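Cyanuric acid amidohydrolase (Azorhizobium caulinodans, PDB 4NQ3) hydrolyses the s-triazine ring of cyanuric acid to carboxybiuret, which spontaneously decarboxylates to biuret, a step in the breakdown of herbicides such as atrazine. Local coordinates at the interface of chains A and B. Coordinates in Å, arbitrary orientation; residue numbers count along the deposited sequence, not the author numbering. Chains: chain A/B, Cyanuric acid amidohydrolase.

Contact 1: the interface of chains A and B. Residues chain A 303-306; chain B 44, 46-48.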
loop_
_atom_site.group_PDB
_atom_site.type_symbol
_atom_site.label_atom_id
_atom_site.label_comp_id
_atom_site.label_asym_id
_atom_site.label_seq_id
_atom_site.Cartn_x
_atom_site.Cartn_y
_atom_site.Cartn_z
ATOM N N ASP A 303 -3.288 12.619 4.804
ATOM C CA ASP A 303 -2.812 13.068 3.498
ATOM C C ASP A 303 -2.139 11.969 2.694
ATOM O O ASP A 303 -1.586 12.239 1.626
ATOM C CB ASP A 303 -1.809 14.228 3.663
ATOM C CG ASP A 303 -2.437 15.478 4.270
ATOM O OD1 ASP A 303 -3.600 15.789 3.925
ATOM O OD2 ASP A 303 -1.756 16.158 5.074
ATOM N N ASP A 304 -2.194 10.738 3.200
ATOM C CA ASP A 304 -1.398 9.630 2.660
ATOM C C ASP A 304 -2.221 8.694 1.793
ATOM O O ASP A 304 -3.069 7.952 2.299
ATOM C CB ASP A 304 -0.758 8.856 3.825
ATOM C CG ASP A 304 0.313 7.861 3.378
ATOM O OD1 ASP A 304 0.314 7.451 2.188
ATOM O OD2 ASP A 304 1.146 7.474 4.241
ATOM N N SER A 305 -1.953 8.704 0.494
ATOM C CA SER A 305 -2.701 7.861 -0.444
ATOM C C SER A 305 -2.192 6.407 -0.545
ATOM O O SER A 305 -2.744 5.587 -1.291
ATOM C CB SER A 305 -2.694 8.501 -1.825
ATOM O OG SER A 305 -3.253 9.792 -1.746
ATOM N N ASP A 306 -1.110 6.108 0.166
ATOM C CA ASP A 306 -0.558 4.763 0.174
ATOM C C ASP A 306 -1.155 3.992 1.350
ATOM O O ASP A 306 -1.723 2.920 1.183
ATOM C CB ASP A 306 0.969 4.810 0.270
ATOM C CG ASP A 306 1.618 5.465 -0.946
ATOM O OD1 ASP A 306 1.231 5.111 -2.094
ATOM O OD2 ASP A 306 2.517 6.326 -0.750
ATOM N N ASN B 44 3.116 8.268 -6.429
ATOM C CA ASN B 44 1.914 7.438 -6.402
ATOM C C ASN B 44 0.782 8.084 -7.211
ATOM O O ASN B 44 -0.301 7.527 -7.344
ATOM C CB ASN B 44 1.467 7.126 -4.958
ATOM C CG ASN B 44 1.072 8.355 -4.175
ATOM O OD1 ASN B 44 0.828 9.413 -4.742
ATOM N ND2 ASN B 44 0.981 8.212 -2.857
ATOM N N CYS B 46 -0.997 10.534 -6.494
ATOM C CA CYS B 46 -2.112 10.997 -5.672
ATOM C C CYS B 46 -1.771 12.221 -4.829
ATOM O O CYS B 46 -1.173 13.168 -5.328
ATOM C CB CYS B 46 -2.607 9.853 -4.791
ATOM S SG CYS B 46 -3.131 8.426 -5.779
ATOM N N VAL B 47 -2.172 12.221 -3.563
ATOM C CA VAL B 47 -2.013 13.421 -2.752
ATOM C C VAL B 47 -0.555 13.626 -2.323
ATOM O O VAL B 47 0.063 14.637 -2.672
ATOM C CB VAL B 47 -2.928 13.388 -1.505
ATOM C CG1 VAL B 47 -2.634 14.558 -0.581
ATOM C CG2 VAL B 47 -4.351 13.429 -1.924
ATOM N N ASN B 48 0.005 12.668 -1.585
ATOM C CA ASN B 48 1.384 12.803 -1.127
ATOM C C ASN B 48 2.372 12.232 -2.161
ATOM O O ASN B 48 3.096 11.248 -1.898
ATOM C CB ASN B 48 1.586 12.152 0.255
ATOM C CG ASN B 48 1.326 10.645 0.271
ATOM O OD1 ASN B 48 0.573 10.096 -0.549
ATOM N ND2 ASN B 48 1.997 9.963 1.204
HETATM O O HOH W 1 3.085 6.951 1.901
#
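The side chain of A:Ser305 lies against B:Cys46, CB to CB at 3.3 Å, and forms the small apolar centre of this loop-to-loop contact within the homotetramer of a cyclic amide hydrolase. Beside it the CG1 methyl of B:Val47 lies 3.4 Å from the backbone O of A:Asp303, while CA of A:Asp304 packs on the amide carbon of B:Asn48. The serine hydroxyl, turned away from its own carbonyl carbon (chi1 -58°), points toward the B:Val47 backbone, whose N donates to OG of A:Ser305 at 3.2 Å.

Next outward is the amide of B:Asn48. Its carbonyl oxygen OD1 accepts hydrogen bonds from the backbone N of A:Ser305 at 3.1 Å across the interface and from ND2 of B:Asn44 at 3.0 Å within its own chain. The two donors come from opposite faces of the amide, each tilted well out of the carbonyl plane, and this grip should limit rotation of the group. With an alanine here, the backbone N of A:Ser305 and ND2 of B:Asn44 would probably both lose their shared acceptor, leaving the B:Asn44 amide freer to turn.

With its OD1 accepting from the backbone N of B:Cys46, the amide of B:Asn44 has ND2 turned toward both carboxylate oxygens of A:Asp306, to which it makes weak hydrogen bonds, the amide and carboxylate planes 61° apart. At the rim, ND2 of B:Asn48 makes another weak bond, to OD1 of A:Asp304 at 3.2 Å. That same OD1 of A:Asp304 accepts a hydrogen bond from the backbone N of A:Asp306 on its anti side, tilted out of the carboxylate plane, at 2.8 Å, which closes an Asx turn, and a water links it to OD2 of A:Asp306 and ND2 of B:Asn48.

Contact 2: the interface of chains A and B. Residues chain A 44, 46-48, 311; chain B 304-306.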
loop_
_atom_site.group_PDB
_atom_site.type_symbol
_atom_site.label_atom_id
_atom_site.label_comp_id
_atom_site.label_asym_id
_atom_site.label_seq_id
_atom_site.Cartn_x
_atom_site.Cartn_y
_atom_site.Cartn_z
ATOM N N ASN A 44 -6.363 -5.554 6.590
ATOM C CA ASN A 44 -5.973 -4.143 6.609
ATOM C C ASN A 44 -6.917 -3.288 7.424
ATOM O O ASN A 44 -6.671 -2.088 7.608
ATOM C CB ASN A 44 -5.831 -3.577 5.187
ATOM C CG ASN A 44 -7.110 -3.618 4.384
ATOM O OD1 ASN A 44 -8.205 -3.780 4.918
ATOM N ND2 ASN A 44 -6.974 -3.449 3.075
ATOM N N CYS A 46 -9.833 -2.270 6.669
ATOM C CA CYS A 46 -10.640 -1.301 5.942
ATOM C C CYS A 46 -11.724 -1.988 5.119
ATOM O O CYS A 46 -12.407 -2.896 5.627
ATOM C CB CYS A 46 -9.749 -0.413 5.079
ATOM S SG CYS A 46 -8.524 0.506 6.118
ATOM N N VAL A 47 -11.931 -1.579 3.874
ATOM C CA VAL A 47 -13.092 -2.125 3.189
ATOM C C VAL A 47 -12.855 -3.562 2.759
ATOM O O VAL A 47 -13.624 -4.453 3.122
ATOM C CB VAL A 47 -13.499 -1.309 1.972
ATOM C CG1 VAL A 47 -14.633 -2.030 1.262
ATOM C CG2 VAL A 47 -13.938 0.085 2.386
ATOM N N ASN A 48 -11.808 -3.777 1.965
ATOM C CA ASN A 48 -11.453 -5.099 1.438
ATOM C C ASN A 48 -10.561 -5.875 2.384
ATOM O O ASN A 48 -9.428 -6.216 2.061
ATOM C CB ASN A 48 -10.761 -4.944 0.097
ATOM C CG ASN A 48 -9.483 -4.103 0.193
ATOM O OD1 ASN A 48 -9.294 -3.315 1.132
ATOM N ND2 ASN A 48 -8.638 -4.220 -0.812
ATOM N N ARG A 311 -5.180 2.992 9.516
ATOM C CA ARG A 311 -4.026 2.108 9.522
ATOM C C ARG A 311 -2.858 2.756 10.294
ATOM O O ARG A 311 -2.232 2.100 11.152
ATOM C CB ARG A 311 -3.627 1.782 8.086
ATOM C CG ARG A 311 -3.215 0.363 7.842
ATOM C CD ARG A 311 -4.050 -0.251 6.747
ATOM N NE ARG A 311 -3.310 -1.262 5.975
ATOM C CZ ARG A 311 -2.642 -2.293 6.495
ATOM N NH1 ARG A 311 -2.572 -2.473 7.810
ATOM N NH2 ARG A 311 -2.023 -3.148 5.689
ATOM N N ASP B 304 -10.976 -0.933 -2.867
ATOM C CA ASP B 304 -9.622 -1.351 -2.484
ATOM C C ASP B 304 -8.929 -0.289 -1.641
ATOM O O ASP B 304 -8.555 0.774 -2.154
ATOM C CB ASP B 304 -8.783 -1.644 -3.729
ATOM C CG ASP B 304 -7.482 -2.387 -3.414
ATOM O OD1 ASP B 304 -7.019 -2.349 -2.245
ATOM O OD2 ASP B 304 -6.907 -3.007 -4.349
ATOM N N SER B 305 -8.733 -0.608 -0.362
ATOM C CA SER B 305 -8.128 0.296 0.614
ATOM C C SER B 305 -6.585 0.315 0.634
ATOM O O SER B 305 -5.984 1.137 1.320
ATOM C CB SER B 305 -8.632 -0.081 2.016
ATOM O OG SER B 305 -10.053 -0.051 2.117
ATOM N N ASP B 306 -5.941 -0.577 -0.108
ATOM C CA ASP B 306 -4.474 -0.626 -0.149
ATOM C C ASP B 306 -3.965 0.213 -1.292
ATOM O O ASP B 306 -3.062 1.018 -1.136
ATOM C CB ASP B 306 -3.951 -2.065 -0.308
ATOM C CG ASP B 306 -4.257 -2.958 0.899
ATOM O OD1 ASP B 306 -4.014 -2.527 2.055
ATOM O OD2 ASP B 306 -4.727 -4.102 0.683
#
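B:Ser305 inserts into the loop formed by A:Asn44 and A:Cys46 to A:Asn48, and the contact is most closely packed around it. OG of B:Ser305 accepts a hydrogen bond from the backbone N of A:Val47 at 3.0 Å in a nearly straight bond, and its CB rests on CB of A:Cys46. On its other side, the backbone N of B:Ser305 donates to OD1 of A:Asn48 at 3.1 Å, meeting that oxygen from above the amide plane. ND2 of A:Asn44 supports the same oxygen from the opposite face, and this partner lies within the A:Asn44 amide plane. A:Asn48 brings its amide over the serine with CG between its backbone N and carbonyl carbon (chi1 59°). The other end of that amide, ND2 of A:Asn48, reaches OD1 of B:Asp304 at 2.9 Å, but the bond is bent and weak, with the two planes 62° apart.

Packing is looser on the side of B:Asp306, which is poorly ordered. ND2 of A:Asn44 makes a weak bond of 3.3 Å to OD1 of B:Asp306. A:Arg311 comes near the same carboxylate without touching it: NE of A:Arg311 stands 4.2 Å from OD1 of B:Asp306, a spacing that may still allow some electrostatic attraction. CB of A:Asn44 lies 3.4 Å from the plane of the A:Arg311 guanidinium, offset toward the rim of one face, where the bend in the arginine chain places the group.

In the fold, the chain A loop joins strand 34-41 to helix 51-67 and includes A:Gly45 of the barbituric acid pocket, while A:Arg311 lies near the start of helix 309-325, which also carries the substrate-binding A:Arg314; the chain B segment runs into the equivalent helix of its own subunit.

Contacts 1 and 2 are twins related by the two-fold axis between chains A and B, with C-alpha centres about 14 Å apart. Each pairs residues 44 and 46 to 48 of one subunit with the turn at 304 to 306 of the other, so both subunits contribute both elements; A:Asp303 is included in contact 1 and A:Arg311 in contact 2. The centre of contact 2 lies about 12 Å from A:Lys156 and 13 Å from the nucleophile A:Ser226; by the two-fold symmetry, contact 1 lies correspondingly near the chain B dyad. Dimer contacts may thus help to steady the loop next to each active site.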